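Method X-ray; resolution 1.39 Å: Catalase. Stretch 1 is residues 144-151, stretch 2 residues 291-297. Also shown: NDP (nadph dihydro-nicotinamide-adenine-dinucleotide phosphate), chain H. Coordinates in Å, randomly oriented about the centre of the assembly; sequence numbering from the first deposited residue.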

# COMPACT_ATOMS: atom_id res chain seq x y z
N THR A 144 -4.27 4.85 33.63
CA THR A 144 -3.36 5.55 34.54
C THR A 144 -3.48 7.06 34.33
O THR A 144 -3.67 7.53 33.20
N PRO A 145 -3.37 7.84 35.42
CA PRO A 145 -3.48 9.30 35.35
C PRO A 145 -2.20 9.95 34.83
O PRO A 145 -2.17 11.16 34.63
N THR A 146 -1.15 9.15 34.61
CA THR A 146 0.15 9.68 34.22
C THR A 146 0.77 8.80 33.13
O THR A 146 0.09 7.94 32.57
N PHE A 147 2.04 9.02 32.79
CA PHE A 147 2.70 8.19 31.78
C PHE A 147 4.21 8.28 31.97
O PHE A 147 4.69 9.02 32.82
N PHE A 148 4.94 7.52 31.14
CA PHE A 148 6.37 7.28 31.34
C PHE A 148 7.29 8.43 30.95
O PHE A 148 8.46 8.44 31.34
N LEU A 149 6.79 9.37 30.14
CA LEU A 149 7.67 10.36 29.50
C LEU A 149 7.00 11.71 29.42
O LEU A 149 5.78 11.81 29.54
N ARG A 150 7.80 12.76 29.21
CA ARG A 150 7.27 14.11 29.05
C ARG A 150 7.67 14.75 27.72
O ARG A 150 7.47 15.96 27.51
N ASP A 151 8.20 13.95 26.81
CA ASP A 151 8.53 14.49 25.50
C ASP A 151 8.36 13.41 24.45
O ASP A 151 8.90 12.30 24.58
N PHE A 291 1.58 20.92 33.20
CA PHE A 291 1.55 20.43 31.82
C PHE A 291 2.50 19.25 31.60
O PHE A 291 2.62 18.76 30.48
N ASP A 292 3.19 18.83 32.66
CA ASP A 292 4.12 17.71 32.63
C ASP A 292 3.32 16.44 32.87
O ASP A 292 2.78 16.24 33.96
N LEU A 293 3.21 15.61 31.83
CA LEU A 293 2.42 14.39 31.90
C LEU A 293 2.82 13.45 33.04
O LEU A 293 1.98 12.71 33.57
N THR A 294 4.10 13.50 33.43
CA THR A 294 4.59 12.67 34.53
C THR A 294 4.17 13.19 35.91
O THR A 294 4.49 12.58 36.93
N LYS A 295 3.46 14.32 35.93
CA LYS A 295 2.96 14.91 37.18
C LYS A 295 1.44 14.89 37.22
O LYS A 295 0.78 15.50 36.37
N THR A 296 0.87 14.20 38.20
CA THR A 296 -0.56 14.29 38.45
C THR A 296 -0.88 15.56 39.24
O THR A 296 -0.01 16.10 39.94
N TRP A 297 -2.12 16.04 39.12
CA TRP A 297 -2.61 17.11 39.99
C TRP A 297 -3.19 16.45 41.22
O TRP A 297 -4.07 15.58 41.11

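The strongest polar contact between the two stretches centres on Arg150, whose CA-to-CB bond points toward stretch 2. With chi1 at 63° (p), chi2 t and chi3 p, the side chain brings its guanidinium to the carboxylate of Asp292. Arg150 NE donates to Asp292 OD1 at 3.2 Å with an N-H...O angle of 160°; Arg150 NE also lies 3.1 Å from Asp292 OD2, but the angle of 122° makes that second hydrogen bond weak. Opposite charges at this range form a salt bridge. Arg150 NH2 donates to Thr294 OG1 at 2.9 Å and 161°, the hydroxyl lying at the guanidinium edge, near its plane, where an N-H can address it directly.

The acceptors lie on a type I turn from Asp292 to Lys295, closed by Lys295 N donating to Asp292 O at 2.8 Å. Asp292, chi1 t, starts sideways but its carboxylate comes nearer stretch 1, and its OD1 also accepts from Thr294 N at 2.9 Å and from Thr294 OG1 at 2.7 Å. Lys295 points away at CB, yet its chain curls back so that NZ forms a salt bridge with Asp292 OD2 at 3.0 Å. This leaves Lys295 NZ 3.3 Å from Arg150 NH2: two donors with like charge, not hydrogen-bonded, their proximity offset by the carboxylate that both cations contact.

A second polar anchor is Thr146 (chi1 t), whose OG1 donates to the backbone Leu293 O at 2.7 Å. Thr146 OG1 also lies 3.2 Å from Thr294 CA, so the hydroxyl sits tightly against the turn. Thr146 N in turn donates to Thr144 OG1 at 3.1 Å and 167°.

Packing surrounds these bonds. Leu293, chi1 t and chi2 p, brings its end nearer stretch 1, where CD2 meets Phe147 CB at 3.5 Å and Leu149 O at 3.8 Å; the Phe147 ring itself leads away. Thr294, chi1 p, places CG2 3.6 Å from Phe147 O and 3.7 Å from Leu149 O. Leu149 and Phe148 point their CB atoms away; Leu149 O finds no polar partner.

Beyond Thr146, Thr296 (p) points toward stretch 1 and sets CG2 3.7 Å from Pro145 CB. Water 1 bridges the backbones here, 2.9 Å from both Pro145 O and Lys295 O. The NADPH nicotinamide end adjoins this edge: NDP N7N donates to Trp297 O at 2.9 Å and 163°, while Pro145 CG approaches NDP C4N at 3.6 Å. In all, the contact buries 465 Å².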

# COMPACT_ATOMS: atom_id res chain seq x y z
CB THR A 144 -1.89 5.17 34.29
OG1 THR A 144 -1.04 6.11 34.96
CG2 THR A 144 -1.56 5.16 32.79
CB PRO A 145 -3.72 9.69 36.81
CG PRO A 145 -2.93 8.66 37.56
CD PRO A 145 -3.25 7.38 36.82
CB THR A 146 1.06 9.83 35.48
OG1 THR A 146 2.27 10.51 35.15
CG2 THR A 146 1.37 8.48 36.12
CB PHE A 147 2.30 8.63 30.37
CG PHE A 147 2.48 7.57 29.31
CD1 PHE A 147 1.73 6.41 29.34
CD2 PHE A 147 3.38 7.76 28.27
CE1 PHE A 147 1.87 5.43 28.35
CE2 PHE A 147 3.53 6.78 27.28
CZ PHE A 147 2.77 5.62 27.31
CB PHE A 148 6.82 6.07 30.51
CG PHE A 148 6.07 4.79 30.81
CD1 PHE A 148 6.54 3.90 31.77
CD2 PHE A 148 4.94 4.45 30.07
CE1 PHE A 148 5.87 2.70 32.02
CE2 PHE A 148 4.27 3.24 30.32
CZ PHE A 148 4.74 2.38 31.29
CB LEU A 149 8.03 9.92 28.08
CG LEU A 149 8.70 8.57 27.87
CD1 LEU A 149 8.65 8.19 26.39
CD2 LEU A 149 10.15 8.58 28.38
CB ARG A 150 7.67 15.01 30.24
CG ARG A 150 9.17 15.24 30.40
CD ARG A 150 9.48 16.09 31.65
NE ARG A 150 9.15 15.37 32.88
CZ ARG A 150 10.03 14.81 33.71
NH1 ARG A 150 11.34 14.86 33.45
NH2 ARG A 150 9.60 14.19 34.80
CB ASP A 151 9.96 15.04 25.51
CG ASP A 151 10.22 16.04 24.40
OD1 ASP A 151 9.88 15.73 23.25
OD2 ASP A 151 10.77 17.14 24.69
CB PHE A 291 1.92 21.57 30.86
CG PHE A 291 1.16 22.84 31.12
CD1 PHE A 291 -0.24 22.85 31.08
CD2 PHE A 291 1.83 24.02 31.40
CE1 PHE A 291 -0.94 24.03 31.31
CE2 PHE A 291 1.13 25.20 31.63
CZ PHE A 291 -0.25 25.20 31.58
CB ASP A 292 5.17 17.89 33.74
CG ASP A 292 6.18 16.75 33.83
OD1 ASP A 292 6.02 15.71 33.15
OD2 ASP A 292 7.14 16.89 34.62
CB LEU A 293 2.50 13.66 30.56
CG LEU A 293 1.76 12.34 30.39
CD1 LEU A 293 0.25 12.51 30.66
CD2 LEU A 293 2.02 11.79 29.00
CB THR A 294 6.14 12.52 34.49
OG1 THR A 294 6.76 13.77 34.83
CG2 THR A 294 6.62 12.06 33.12
CB LYS A 295 3.43 16.36 37.33
CG LYS A 295 4.93 16.56 37.23
CD LYS A 295 5.65 15.95 38.42
CE LYS A 295 7.13 16.27 38.38
NZ LYS A 295 7.80 15.60 37.24
CB THR A 296 -1.09 13.06 39.20
OG1 THR A 296 -0.28 12.81 40.36
CG2 THR A 296 -1.07 11.84 38.31
CB TRP A 297 -3.74 17.89 39.33
CG TRP A 297 -3.41 18.67 38.09
CD1 TRP A 297 -2.18 18.92 37.54
CD2 TRP A 297 -4.36 19.32 37.23
NE1 TRP A 297 -2.31 19.68 36.39
CE2 TRP A 297 -3.65 19.94 36.19
CE3 TRP A 297 -5.76 19.43 37.25
CZ2 TRP A 297 -4.28 20.65 35.17
CZ3 TRP A 297 -6.39 20.13 36.23
CH2 TRP A 297 -5.65 20.73 35.20
PA NDP H . -5.19 11.12 46.94
O1A NDP H . -5.17 10.38 48.23
O2A NDP H . -6.25 12.17 46.89
O5B NDP H . -5.40 10.06 45.76
C5B NDP H . -4.63 8.89 45.71
C4B NDP H . -5.05 8.15 44.44
O4B NDP H . -4.27 6.97 44.32
C3B NDP H . -6.52 7.75 44.50
O3B NDP H . -7.13 8.00 43.25
C2B NDP H . -6.43 6.26 44.80
O2B NDP H . -7.55 5.49 44.40
C1B NDP H . -5.15 5.90 44.06
N9A NDP H . -4.64 4.56 44.40
C8A NDP H . -5.01 3.77 45.46
N7A NDP H . -4.32 2.61 45.39
C5A NDP H . -3.51 2.64 44.29
C6A NDP H . -2.61 1.73 43.76
N6A NDP H . -2.65 0.45 44.13
N1A NDP H . -1.92 2.06 42.62
C2A NDP H . -2.12 3.28 42.01
N3A NDP H . -3.02 4.18 42.54
C4A NDP H . -3.71 3.87 43.67
O3 NDP H . -3.71 11.74 46.69
PN NDP H . -3.27 12.61 45.41
O1N NDP H . -4.41 12.80 44.47
O2N NDP H . -2.53 13.78 45.94
O5D NDP H . -2.18 11.67 44.68
C5D NDP H . -1.24 10.95 45.45
C4D NDP H . -0.58 9.90 44.58
O4D NDP H . -1.57 8.99 44.14
C3D NDP H . 0.03 10.51 43.34
O3D NDP H . 1.40 10.85 43.54
C2D NDP H . -0.17 9.43 42.29
O2D NDP H . 0.95 8.60 42.26
C1D NDP H . -1.34 8.60 42.80
N1N NDP H . -2.56 8.82 41.99
C2N NDP H . -2.94 10.09 41.70
C3N NDP H . -4.07 10.38 40.95
C7N NDP H . -4.39 11.82 40.68
O7N NDP H . -5.07 12.14 39.50
N7N NDP H . -4.00 12.76 41.53
C4N NDP H . -4.97 9.30 40.40
C5N NDP H . -4.47 7.93 40.77
C6N NDP H . -3.31 7.76 41.53
P2B NDP H . -8.74 5.17 45.44
O1X NDP H . -8.13 4.50 46.66
O2X NDP H . -9.42 6.47 45.81
O3X NDP H . -9.71 4.24 44.73
O HOH W 1 -1.26 13.89 35.04